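Long-range contact in alanine racemase (Corynebacterium glutamicum, PDB 2DY3), which is a pyridoxal-5'-phosphate-bound member of the alanine racemase family, with a TIM-barrel N-terminal domain and a separate C-terminal domain: residues Val152-Thr157 and Cys191-Val196. Numbering follows the deposited sequence.
Sequences VTGMFT and CPVNHV
In the TIM-barrel domain, barrel strand 150-156 is flanked by the extended segment C191-V196, which follows helix 169-186 much as the next strand of a beta-alpha repeat would. They run parallel, end-to-end directions 20° apart, and bury 505 Å² between them. Strand 117-122 pairs with the other edge of V152-F156. The pairing is irregular: F156 and H195 form a single bridge (CA-CA 4.8 Å), whereas G154 and C191 approach to 3.6 Å between CA atoms. T153 (phi/psi -75/-17) and G154 (157/-166) kink the strand, opposite a turn made by C191 (51/59) and P192.

Backbone hydrogen bonds run from V193 N to T153 O (2.9 Å) and, weakly, from H195 N to M155 O (3.3 Å) and T157 N to H195 O (3.4 Å). Between them the N194 side chain (chi1 m) substitutes for a main-chain acceptor, its OD1 taking M155 N at 2.7 Å; its ND2 bonds weakly to C191 O (3.0 Å). A water joins V152 O (2.5 Å) to C191 N (2.9 Å). The lack of a side chain at G154 allows the close approach: an ideal CB would sit 1.8 Å from V193 O, which instead meets G154 CA in a CA-H...O contact of 3.3 Å.

C191 SG touches V152 CG1 and M155 CE, both at 4.1 Å, on the side covered by helices 134-146 and 169-186. Toward the barrel interior, F156 and H195 (both chi1 p) hold their rings 17° from parallel but slid apart, centroids 5.2 Å apart. The F156 side chain comes within about 5 Å of pyridoxal-5'-phosphate, while its CB lies over the H195 ring face, 3.6 Å from the centroid, a CH-pi contact.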
# COMPACT_ATOMS: atom_id res chain seq x y z
N VAL B 152 -26.50 23.26 -10.57
CA VAL B 152 -25.29 22.93 -11.30
C VAL B 152 -24.32 24.08 -11.05
O VAL B 152 -24.49 25.17 -11.60
CB VAL B 152 -25.56 22.79 -12.81
CG1 VAL B 152 -24.26 22.57 -13.56
CG2 VAL B 152 -26.53 21.64 -13.05
N THR B 153 -23.32 23.84 -10.22
CA THR B 153 -22.34 24.87 -9.88
C THR B 153 -21.34 25.13 -11.00
O THR B 153 -20.66 26.16 -10.99
CB THR B 153 -21.56 24.49 -8.62
OG1 THR B 153 -20.70 25.59 -8.26
CG2 THR B 153 -20.70 23.25 -8.88
N GLY B 154 -21.26 24.20 -11.94
CA GLY B 154 -20.35 24.34 -13.06
C GLY B 154 -20.00 22.99 -13.67
O GLY B 154 -20.67 21.99 -13.41
N MET B 155 -18.96 22.97 -14.51
CA MET B 155 -18.50 21.74 -15.13
C MET B 155 -16.98 21.72 -15.13
O MET B 155 -16.32 22.75 -14.97
CB MET B 155 -19.03 21.59 -16.56
CG MET B 155 -18.75 22.75 -17.50
SD MET B 155 -19.15 22.33 -19.22
CE MET B 155 -20.91 22.17 -19.14
N PHE B 156 -16.41 20.53 -15.30
CA PHE B 156 -14.97 20.40 -15.30
C PHE B 156 -14.59 19.21 -16.15
O PHE B 156 -15.41 18.34 -16.43
CB PHE B 156 -14.46 20.19 -13.87
CG PHE B 156 -14.85 18.86 -13.28
CD1 PHE B 156 -16.17 18.60 -12.94
CD2 PHE B 156 -13.90 17.87 -13.07
CE1 PHE B 156 -16.53 17.37 -12.40
CE2 PHE B 156 -14.26 16.65 -12.53
CZ PHE B 156 -15.58 16.40 -12.20
N THR B 157 -13.34 19.19 -16.58
CA THR B 157 -12.84 18.07 -17.35
C THR B 157 -11.45 17.83 -16.80
O THR B 157 -10.85 18.72 -16.19
CB THR B 157 -12.78 18.38 -18.87
OG1 THR B 157 -12.75 17.15 -19.60
CG2 THR B 157 -11.55 19.21 -19.21
N CYS B 191 -23.51 27.50 -14.90
CA CYS B 191 -22.17 26.92 -14.76
C CYS B 191 -21.19 28.01 -14.35
O CYS B 191 -20.21 28.28 -15.03
CB CYS B 191 -21.72 26.29 -16.09
SG CYS B 191 -22.66 24.83 -16.60
N PRO B 192 -21.45 28.66 -13.20
CA PRO B 192 -20.66 29.74 -12.60
C PRO B 192 -19.19 29.45 -12.35
O PRO B 192 -18.33 30.31 -12.57
CB PRO B 192 -21.39 30.02 -11.28
CG PRO B 192 -22.77 29.54 -11.54
CD PRO B 192 -22.57 28.29 -12.32
N VAL B 193 -18.89 28.25 -11.86
CA VAL B 193 -17.52 27.89 -11.54
C VAL B 193 -17.05 26.64 -12.27
O VAL B 193 -17.51 25.53 -11.99
CB VAL B 193 -17.37 27.70 -10.02
CG1 VAL B 193 -15.92 27.41 -9.66
CG2 VAL B 193 -17.86 28.95 -9.30
N ASN B 194 -16.12 26.83 -13.20
CA ASN B 194 -15.60 25.72 -13.99
C ASN B 194 -14.11 25.57 -13.76
O ASN B 194 -13.43 26.52 -13.37
CB ASN B 194 -15.90 25.95 -15.47
CG ASN B 194 -17.37 26.24 -15.73
OD1 ASN B 194 -18.24 25.44 -15.41
ND2 ASN B 194 -17.66 27.40 -16.33
N HIS B 195 -13.60 24.36 -14.01
CA HIS B 195 -12.18 24.08 -13.83
C HIS B 195 -11.68 22.91 -14.67
O HIS B 195 -12.42 21.99 -14.98
CB HIS B 195 -11.89 23.82 -12.35
CG HIS B 195 -12.91 22.98 -11.65
ND1 HIS B 195 -12.70 21.64 -11.38
CD2 HIS B 195 -14.12 23.29 -11.13
CE1 HIS B 195 -13.74 21.17 -10.70
NE2 HIS B 195 -14.61 22.15 -10.54
N VAL B 196 -10.41 22.99 -15.06
CA VAL B 196 -9.79 21.95 -15.87
C VAL B 196 -8.33 21.71 -15.46
O VAL B 196 -7.78 20.65 -15.70
CB VAL B 196 -9.79 22.33 -17.37
CG1 VAL B 196 -11.22 22.55 -17.86
CG2 VAL B 196 -8.95 23.59 -17.59
O HOH W 1 -25.64 26.19 -13.53